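Local coordinates for peptidoglycan synthetase penicillin-binding protein 3 (Bifidobacterium adolescentis, PDB 4YE5) that probably binds penicillin and probably cross-links peptidoglycan as a transpeptidase of the bacterial cell wall, at residues D185-Y190 and E205-V210; T218-V223 and M547-V552; F309-T314 and S343-V348. All blocks are in the same frame, centred on the assembly; numbering follows the deposited sequence.

Contact 1: residues D185-Y190 and E205-V210; sequences DGYQVY and ESKDAV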
loop_
_atom_site.group_PDB
_atom_site.type_symbol
_atom_site.label_atom_id
_atom_site.label_comp_id
_atom_site.label_asym_id
_atom_site.label_seq_id
_atom_site.Cartn_x
_atom_site.Cartn_y
_atom_site.Cartn_z
ATOM N N ASP A 185 4.755 24.364 5.943
ATOM C CA ASP A 185 5.460 25.149 6.940
ATOM C C ASP A 185 4.942 26.591 6.974
ATOM O O ASP A 185 4.457 27.124 5.973
ATOM C CB ASP A 185 6.960 25.144 6.636
ATOM C CG ASP A 185 7.617 23.803 6.939
ATOM O OD1 ASP A 185 6.900 22.876 7.347
ATOM O OD2 ASP A 185 8.850 23.679 6.778
ATOM N N GLY A 186 5.021 27.210 8.142
ATOM C CA GLY A 186 4.762 28.638 8.249
ATOM C C GLY A 186 6.065 29.343 8.537
ATOM O O GLY A 186 7.134 28.723 8.443
ATOM N N TYR A 187 5.998 30.630 8.897
ATOM C CA TYR A 187 7.216 31.343 9.238
ATOM C C TYR A 187 6.934 32.628 10.037
ATOM O O TYR A 187 5.789 33.084 10.114
ATOM C CB TYR A 187 7.999 31.677 7.967
ATOM C CG TYR A 187 7.198 32.523 6.990
ATOM C CD1 TYR A 187 7.063 33.894 7.175
ATOM C CD2 TYR A 187 6.560 31.941 5.899
ATOM C CE1 TYR A 187 6.326 34.668 6.298
ATOM C CE2 TYR A 187 5.823 32.707 5.009
ATOM C CZ TYR A 187 5.709 34.066 5.214
ATOM O OH TYR A 187 4.974 34.828 4.340
ATOM N N GLN A 188 7.988 33.186 10.627
ATOM C CA GLN A 188 7.946 34.494 11.293
ATOM C C GLN A 188 9.156 35.273 10.831
ATOM O O GLN A 188 10.252 34.724 10.729
ATOM C CB GLN A 188 8.023 34.347 12.815
ATOM C CG GLN A 188 6.768 33.746 13.456
ATOM C CD GLN A 188 7.033 33.213 14.853
ATOM O OE1 GLN A 188 8.176 33.088 15.268
ATOM N NE2 GLN A 188 5.972 32.881 15.574
ATOM N N VAL A 189 8.973 36.561 10.567
ATOM C CA VAL A 189 10.095 37.399 10.190
ATOM C C VAL A 189 10.302 38.463 11.258
ATOM O O VAL A 189 9.354 39.128 11.661
ATOM C CB VAL A 189 9.846 38.045 8.822
ATOM C CG1 VAL A 189 11.028 38.891 8.411
ATOM C CG2 VAL A 189 9.570 36.957 7.778
ATOM N N TYR A 190 11.534 38.608 11.737
ATOM C CA TYR A 190 11.827 39.558 12.810
ATOM C C TYR A 190 12.779 40.638 12.330
ATOM O O TYR A 190 13.712 40.339 11.609
ATOM C CB TYR A 190 12.479 38.825 13.978
ATOM C CG TYR A 190 11.542 37.882 14.666
ATOM C CD1 TYR A 190 10.704 38.334 15.684
ATOM C CD2 TYR A 190 11.478 36.535 14.298
ATOM C CE1 TYR A 190 9.824 37.470 16.312
ATOM C CE2 TYR A 190 10.611 35.665 14.937
ATOM C CZ TYR A 190 9.786 36.146 15.932
ATOM O OH TYR A 190 8.916 35.293 16.548
ATOM N N GLU A 205 6.171 40.129 10.088
ATOM C CA GLU A 205 5.215 39.291 9.387
ATOM C C GLU A 205 5.274 37.863 9.884
ATOM O O GLU A 205 6.288 37.405 10.434
ATOM C CB GLU A 205 5.384 39.367 7.861
ATOM C CG GLU A 205 6.752 38.994 7.335
ATOM C CD GLU A 205 6.853 39.072 5.808
ATOM O OE1 GLU A 205 7.626 39.925 5.312
ATOM O OE2 GLU A 205 6.174 38.281 5.107
ATOM N N SER A 206 4.157 37.172 9.728
ATOM C CA SER A 206 4.123 35.775 10.066
ATOM C C SER A 206 3.083 35.099 9.202
ATOM O O SER A 206 2.155 35.739 8.701
ATOM C CB SER A 206 3.824 35.562 11.552
ATOM O OG SER A 206 2.467 35.832 11.851
ATOM N N LYS A 207 3.269 33.800 9.026
ATOM C CA LYS A 207 2.335 32.967 8.298
ATOM C C LYS A 207 2.255 31.671 9.090
ATOM O O LYS A 207 3.278 31.063 9.371
ATOM C CB LYS A 207 2.861 32.702 6.887
ATOM C CG LYS A 207 1.961 31.785 6.047
ATOM C CD LYS A 207 2.588 31.534 4.696
ATOM C CE LYS A 207 1.783 30.546 3.870
ATOM N NZ LYS A 207 2.420 30.353 2.539
ATOM N N ASP A 208 1.047 31.281 9.483
ATOM C CA ASP A 208 0.840 30.068 10.266
ATOM C C ASP A 208 1.177 28.825 9.469
ATOM O O ASP A 208 0.924 28.768 8.266
ATOM C CB ASP A 208 -0.617 29.957 10.705
ATOM C CG ASP A 208 -1.011 31.037 11.676
ATOM O OD1 ASP A 208 -0.144 31.451 12.473
ATOM O OD2 ASP A 208 -2.183 31.465 11.640
ATOM N N ALA A 209 1.731 27.826 10.149
ATOM C CA ALA A 209 1.868 26.495 9.559
ATOM C C ALA A 209 0.489 25.890 9.366
ATOM O O ALA A 209 -0.435 26.186 10.122
ATOM C CB ALA A 209 2.712 25.592 10.479
ATOM N N VAL A 210 0.348 25.039 8.352
ATOM C CA VAL A 210 -0.826 24.191 8.231
ATOM C C VAL A 210 -0.307 22.775 8.456
ATOM O O VAL A 210 0.528 22.289 7.693
ATOM C CB VAL A 210 -1.486 24.309 6.845
ATOM C CG1 VAL A 210 -2.654 23.330 6.725
ATOM C CG2 VAL A 210 -1.965 25.733 6.609
HETATM O O HOH W 1 1.606 27.648 5.939
#
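Tyr187 and Lys207 face each other across a beta hairpin, an antiparallel hydrogen-bonded pair with both side chains on the same face of the sheet. Tyr187 N donates to Lys207 O over 2.8 Å, and Lys207 N returns a bond to Tyr187 O. Two pairs along, Val189 N gives a nearly straight bond (167°) to Glu205 O, while Gln188 and Ser206 form the non-hydrogen-bonded pair between. From the backbone outward, Lys207 CB sits over one face of the Tyr187 ring in a CH-pi contact, 3.7 Å from the centroid of that ring and shifted toward its CE2 and CZ. CG anti to the backbone N (chi1 178°) starts an extended chain. CG itself only skirts CE2, CD returns to 3.5 Å from Tyr187 CE2, and beyond it the chain leads NZ away. A long, slender residue thus gives its methylenes to the ring and carries its charge past it. Glu205 divides itself similarly: its CG lies 3.5 Å from Val189 CG2, the two side chains running side by side, and its OE2 reaches the edge of the tyrosine ring. At the mouth of the hairpin, Gly186 CA comes within 3.1 Å of Lys207 O as a CA-H...O contact; a CB would point at the other strand and clash with Lys207 O and Ala209 N, so this closeness needs glycine. Strand 186-191 also pairs with strand 23-28, making it the central strand of three. The backbone ladder therefore supplies direction and register, while lysine methylenes cover one ring face and Glu205 packs on Val189.

Contact 2: residues T218-V223 and M547-V552; sequences TIDRDV and MQKYEV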
loop_
_atom_site.group_PDB
_atom_site.type_symbol
_atom_site.label_atom_id
_atom_site.label_comp_id
_atom_site.label_asym_id
_atom_site.label_seq_id
_atom_site.Cartn_x
_atom_site.Cartn_y
_atom_site.Cartn_z
ATOM N N THR A 218 -7.723 1.753 3.509
ATOM C CA THR A 218 -8.750 0.719 3.449
ATOM C C THR A 218 -8.292 -0.559 4.179
ATOM O O THR A 218 -9.108 -1.439 4.464
ATOM C CB THR A 218 -9.063 0.343 2.006
ATOM O OG1 THR A 218 -7.865 -0.136 1.388
ATOM C CG2 THR A 218 -9.613 1.574 1.216
ATOM N N ILE A 219 -6.991 -0.657 4.455
ATOM C CA ILE A 219 -6.437 -1.824 5.143
ATOM C C ILE A 219 -7.056 -1.959 6.531
ATOM O O ILE A 219 -7.169 -0.980 7.265
ATOM C CB ILE A 219 -4.905 -1.709 5.325
ATOM C CG1 ILE A 219 -4.193 -1.590 3.977
ATOM C CG2 ILE A 219 -4.349 -2.893 6.155
ATOM C CD1 ILE A 219 -4.170 -2.897 3.151
ATOM N N ASP A 220 -7.449 -3.178 6.881
ATOM C CA ASP A 220 -7.929 -3.496 8.231
ATOM C C ASP A 220 -6.805 -4.189 8.988
ATOM O O ASP A 220 -6.303 -5.217 8.544
ATOM C CB ASP A 220 -9.118 -4.458 8.158
ATOM C CG ASP A 220 -9.702 -4.771 9.530
ATOM O OD1 ASP A 220 -9.116 -5.615 10.240
ATOM O OD2 ASP A 220 -10.742 -4.172 9.895
ATOM N N ARG A 221 -6.455 -3.629 10.143
ATOM C CA ARG A 221 -5.325 -4.073 10.964
ATOM C C ARG A 221 -5.468 -5.552 11.315
ATOM O O ARG A 221 -4.497 -6.293 11.271
ATOM C CB ARG A 221 -5.291 -3.231 12.258
ATOM C CG ARG A 221 -3.955 -3.076 12.955
ATOM C CD ARG A 221 -4.079 -2.201 14.231
ATOM N NE ARG A 221 -5.061 -2.778 15.130
ATOM C CZ ARG A 221 -4.773 -3.523 16.192
ATOM N NH1 ARG A 221 -3.518 -3.731 16.558
ATOM N NH2 ARG A 221 -5.755 -4.030 16.914
ATOM N N ASP A 222 -6.682 -5.982 11.655
ATOM C CA ASP A 222 -6.926 -7.383 12.032
ATOM C C ASP A 222 -6.819 -8.343 10.847
ATOM O O ASP A 222 -6.267 -9.441 10.975
ATOM C CB ASP A 222 -8.282 -7.534 12.734
ATOM C CG ASP A 222 -8.426 -6.585 13.934
ATOM O OD1 ASP A 222 -7.683 -6.763 14.929
ATOM O OD2 ASP A 222 -9.260 -5.644 13.873
ATOM N N VAL A 223 -7.345 -7.957 9.692
ATOM C CA VAL A 223 -7.186 -8.823 8.511
ATOM C C VAL A 223 -5.715 -8.863 8.070
ATOM O O VAL A 223 -5.187 -9.915 7.696
ATOM C CB VAL A 223 -8.071 -8.351 7.340
ATOM C CG1 VAL A 223 -7.866 -9.238 6.102
ATOM C CG2 VAL A 223 -9.578 -8.328 7.770
HETATM N N MSE A 547 -14.757 -15.248 6.793
HETATM C CA MSE A 547 -16.163 -15.600 6.977
HETATM C C MSE A 547 -16.543 -15.505 8.454
HETATM O O MSE A 547 -17.648 -15.105 8.778
HETATM C CB MSE A 547 -16.478 -17.020 6.452
HETATM C CG MSE A 547 -16.109 -17.285 5.012
HETATM SE SE MSE A 547 -17.146 -16.239 3.739
HETATM C CE MSE A 547 -15.879 -14.830 3.381
ATOM N N GLN A 548 -15.636 -15.895 9.343
ATOM C CA GLN A 548 -15.904 -15.822 10.792
ATOM C C GLN A 548 -15.873 -14.375 11.278
ATOM O O GLN A 548 -16.755 -13.947 12.009
ATOM C CB GLN A 548 -14.879 -16.664 11.581
ATOM C CG GLN A 548 -14.781 -16.346 13.104
ATOM C CD GLN A 548 -15.727 -17.182 13.961
ATOM O OE1 GLN A 548 -16.269 -18.190 13.502
ATOM N NE2 GLN A 548 -15.924 -16.768 15.214
ATOM N N LYS A 549 -14.851 -13.617 10.867
ATOM C CA LYS A 549 -14.733 -12.226 11.306
ATOM C C LYS A 549 -15.940 -11.398 10.899
ATOM O O LYS A 549 -16.483 -10.660 11.702
ATOM C CB LYS A 549 -13.468 -11.551 10.764
ATOM C CG LYS A 549 -13.311 -10.075 11.219
ATOM C CD LYS A 549 -11.992 -9.478 10.652
ATOM C CE LYS A 549 -11.947 -7.959 10.821
ATOM N NZ LYS A 549 -12.056 -7.630 12.260
ATOM N N TYR A 550 -16.352 -11.508 9.646
ATOM C CA TYR A 550 -17.456 -10.670 9.173
ATOM C C TYR A 550 -18.806 -11.356 9.296
ATOM O O TYR A 550 -19.824 -10.824 8.840
ATOM C CB TYR A 550 -17.188 -10.186 7.739
ATOM C CG TYR A 550 -15.974 -9.286 7.691
ATOM C CD1 TYR A 550 -16.054 -7.955 8.111
ATOM C CD2 TYR A 550 -14.738 -9.773 7.291
ATOM C CE1 TYR A 550 -14.935 -7.127 8.100
ATOM C CE2 TYR A 550 -13.613 -8.944 7.263
ATOM C CZ TYR A 550 -13.716 -7.628 7.668
ATOM O OH TYR A 550 -12.594 -6.809 7.646
ATOM N N GLU A 551 -18.817 -12.524 9.942
ATOM C CA GLU A 551 -20.068 -13.240 10.200
ATOM C C GLU A 551 -20.873 -13.418 8.915
ATOM O O GLU A 551 -22.060 -13.094 8.859
ATOM C CB GLU A 551 -20.897 -12.502 11.270
ATOM C CG GLU A 551 -20.109 -12.252 12.565
ATOM C CD GLU A 551 -20.943 -11.617 13.674
ATOM O OE1 GLU A 551 -20.800 -10.393 13.888
ATOM O OE2 GLU A 551 -21.734 -12.338 14.334
ATOM N N VAL A 552 -20.208 -13.910 7.874
ATOM C CA VAL A 552 -20.842 -14.067 6.565
ATOM C C VAL A 552 -21.820 -15.246 6.627
ATOM O O VAL A 552 -21.460 -16.323 7.100
ATOM C CB VAL A 552 -19.773 -14.291 5.463
ATOM C CG1 VAL A 552 -20.429 -14.375 4.070
ATOM C CG2 VAL A 552 -18.708 -13.156 5.505
HETATM O O HOH W 2 -12.927 -4.276 8.399
HETATM O O HOH W 3 -11.383 -4.988 12.389
#
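Val223 packs against Lys549 and Tyr550 where the start of helix 221-238 meets the end of helix 535-549, two helices of the fold that the transpeptidase domain shares with beta-lactamases. Each helix end carries its own motif. Asp220 is the N-cap of the first, its OD1 accepting from Val223 N at 3.0 Å and more weakly from Asp222 N; the second closes in a Schellman motif, with Glu551 at positive phi and Val552 N bonded to Met547 O. The tight part is built round one methyl. Val223 CG2 meets the tyrosine at its edge, 3.4 Å from Tyr550 OH, and lies 3.9 Å from Lys549 CE. A branched valine suits this place, because one methyl can fill the corner between the phenol and the lysine chain. Tyr550 also meets the ring of Phe517, outside the contact. The looser side is ionic and wet. Lys549 runs extended to CE and bends there (chi4 59°), which turns NZ to Asp222 OD2 in a long salt bridge of 3.8 Å. The other oxygen, Asp222 OD1, has a long, charge-only pairing with Arg221 NH2 and lies well out of the guanidinium plane, so each carboxylate oxygen has a positive group near it. Asp220 and Tyr550 reach toward each other tip to tip but leave Asp220 OD2 and Tyr550 OH 3.9 Å apart, and a water fills the step. A second water accepts from Lys549 NZ and lies within bonding reach of both aspartates, with more acceptors around it than protons. The first water stands in the plane of the Tyr550 ring, 2.7 Å from both Tyr550 OH and Asp220 OD2.

Contact 3: residues F309-T314 and S343-V348; sequences FTVPNT and SNVGMV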
loop_
_atom_site.group_PDB
_atom_site.type_symbol
_atom_site.label_atom_id
_atom_site.label_comp_id
_atom_site.label_asym_id
_atom_site.label_seq_id
_atom_site.Cartn_x
_atom_site.Cartn_y
_atom_site.Cartn_z
ATOM N N PHE A 309 -16.001 -30.513 -26.403
ATOM C CA PHE A 309 -14.753 -30.722 -27.120
ATOM C C PHE A 309 -14.195 -32.123 -26.869
ATOM O O PHE A 309 -14.437 -32.733 -25.819
ATOM C CB PHE A 309 -13.698 -29.682 -26.700
ATOM C CG PHE A 309 -14.085 -28.247 -26.996
ATOM C CD1 PHE A 309 -14.855 -27.520 -26.095
ATOM C CD2 PHE A 309 -13.652 -27.620 -28.162
ATOM C CE1 PHE A 309 -15.202 -26.192 -26.357
ATOM C CE2 PHE A 309 -13.986 -26.289 -28.431
ATOM C CZ PHE A 309 -14.762 -25.574 -27.525
ATOM N N THR A 310 -13.447 -32.619 -27.849
ATOM C CA THR A 310 -12.578 -33.768 -27.651
ATOM C C THR A 310 -11.157 -33.248 -27.547
ATOM O O THR A 310 -10.619 -32.679 -28.496
ATOM C CB THR A 310 -12.672 -34.754 -28.829
ATOM O OG1 THR A 310 -14.027 -35.201 -28.955
ATOM C CG2 THR A 310 -11.762 -35.960 -28.593
ATOM N N VAL A 311 -10.550 -33.428 -26.386
ATOM C CA VAL A 311 -9.281 -32.782 -26.098
ATOM C C VAL A 311 -8.202 -33.838 -25.925
ATOM O O VAL A 311 -8.160 -34.516 -24.905
ATOM C CB VAL A 311 -9.382 -31.903 -24.814
ATOM C CG1 VAL A 311 -8.146 -31.037 -24.650
ATOM C CG2 VAL A 311 -10.620 -31.029 -24.873
ATOM N N PRO A 312 -7.336 -33.989 -26.937
ATOM C CA PRO A 312 -6.239 -34.964 -26.899
ATOM C C PRO A 312 -5.150 -34.419 -25.998
ATOM O O PRO A 312 -5.264 -33.265 -25.578
ATOM C CB PRO A 312 -5.772 -35.014 -28.358
ATOM C CG PRO A 312 -6.062 -33.654 -28.882
ATOM C CD PRO A 312 -7.305 -33.164 -28.157
ATOM N N ASN A 313 -4.117 -35.188 -25.673
ATOM C CA ASN A 313 -3.144 -34.621 -24.739
ATOM C C ASN A 313 -2.082 -33.758 -25.409
ATOM O O ASN A 313 -1.295 -33.105 -24.743
ATOM C CB ASN A 313 -2.527 -35.669 -23.806
ATOM C CG ASN A 313 -1.268 -36.282 -24.365
ATOM O OD1 ASN A 313 -0.206 -36.182 -23.765
ATOM N ND2 ASN A 313 -1.377 -36.915 -25.523
ATOM N N THR A 314 -2.054 -33.750 -26.735
ATOM C CA THR A 314 -1.234 -32.767 -27.426
ATOM C C THR A 314 -1.985 -32.254 -28.628
ATOM O O THR A 314 -2.882 -32.914 -29.125
ATOM C CB THR A 314 0.101 -33.343 -27.934
ATOM O OG1 THR A 314 -0.148 -34.174 -29.077
ATOM C CG2 THR A 314 0.813 -34.132 -26.842
ATOM N N SER A 343 -6.586 -27.189 -19.037
ATOM C CA SER A 343 -6.064 -27.744 -20.283
ATOM C C SER A 343 -5.630 -26.673 -21.278
ATOM O O SER A 343 -6.467 -26.041 -21.943
ATOM C CB SER A 343 -7.086 -28.669 -20.924
ATOM O OG SER A 343 -6.658 -29.089 -22.215
ATOM N N ASN A 344 -4.317 -26.492 -21.374
ATOM C CA ASN A 344 -3.705 -25.652 -22.400
ATOM C C ASN A 344 -4.160 -26.080 -23.773
ATOM O O ASN A 344 -4.466 -25.253 -24.632
ATOM C CB ASN A 344 -2.179 -25.768 -22.343
ATOM C CG ASN A 344 -1.622 -25.385 -20.997
ATOM O OD1 ASN A 344 -2.246 -24.636 -20.251
ATOM N ND2 ASN A 344 -0.441 -25.901 -20.674
ATOM N N VAL A 345 -4.189 -27.390 -23.981
ATOM C CA VAL A 345 -4.527 -27.941 -25.282
ATOM C C VAL A 345 -5.971 -27.559 -25.621
ATOM O O VAL A 345 -6.246 -27.065 -26.708
ATOM C CB VAL A 345 -4.320 -29.470 -25.334
ATOM C CG1 VAL A 345 -4.907 -30.047 -26.625
ATOM C CG2 VAL A 345 -2.819 -29.819 -25.212
ATOM N N GLY A 346 -6.882 -27.749 -24.672
ATOM C CA GLY A 346 -8.260 -27.321 -24.860
ATOM C C GLY A 346 -8.398 -25.843 -25.213
ATOM O O GLY A 346 -9.217 -25.477 -26.057
HETATM N N MSE A 347 -7.593 -24.998 -24.578
HETATM C CA MSE A 347 -7.648 -23.560 -24.833
HETATM C C MSE A 347 -7.203 -23.243 -26.257
HETATM O O MSE A 347 -7.786 -22.401 -26.934
HETATM C CB MSE A 347 -6.778 -22.783 -23.839
HETATM C CG MSE A 347 -7.301 -22.746 -22.405
HETATM SE SE MSE A 347 -9.058 -21.919 -22.270
HETATM C CE MSE A 347 -8.614 -20.032 -22.482
ATOM N N VAL A 348 -6.150 -23.911 -26.704
ATOM C CA VAL A 348 -5.685 -23.740 -28.083
ATOM C C VAL A 348 -6.749 -24.153 -29.091
ATOM O O VAL A 348 -7.005 -23.441 -30.063
ATOM C CB VAL A 348 -4.390 -24.525 -28.329
ATOM C CG1 VAL A 348 -4.085 -24.637 -29.838
ATOM C CG2 VAL A 348 -3.248 -23.874 -27.543
#
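Val311 and Gly346 bring the end of strand 308-311 to the first turn of helix 344-350, their CA atoms 5.7 Å apart. At Gly346 a CB would be crowded by Ser343 OG, which suits glycine to the place; Val311 CG1 stands 3.5 Å from Gly346 N. The same methyl touches Ser343 OG, and lies 3.9 Å from Val345 CG1. Val345 in turn straddles the chain leaving the strand: its CG1 is 3.4 Å from Pro312 O, and its CG2 is turned to Asn313 O. With CG1 anti to the backbone N (chi1 170°), the two methyls are split between those neighbouring carbonyls. Ser343 is the helix N-cap, its OG accepting from Gly346 N in a straight bond of 2.8 Å and 163°, and it is also bonded to Asp324, which takes Val345 N as well. Asn344, bonded to Lys290 of the probable SxxK motif, fits the asparagine of the SxN motif known in this family. No hydrogen bond joins the two segments, so van der Waals packing of valine methyls holds the strand end against a helix start where the Ser343 cap holds Gly346 N, and Asp324 holds Val345 N and Ser343 OG.

Overall arrangement
The three contacts are spread along an elongated chain and none touches another. Strand 186-191 of contact 1 belongs to the region matching the dimerisation family; this contact lies on the opposite side of the chain's centre from contact 3, with centres about 72 Å apart. Contact 2 has its centre about 17 Å from the centre of the chain, about 45 Å from that of contact 1 and 40 Å from that of contact 3. In sequence, contacts 1 and 2 follow in series, whereas contact 3 falls between the two segments that contact 2 brings together. Contact 3 lies near the probable active site: Asn344 OD1 is bonded to Lys290 of the SxxK pattern. Glycerol molecules, probably from the crystallisation liquor, lie beside Tyr187 and Tyr550.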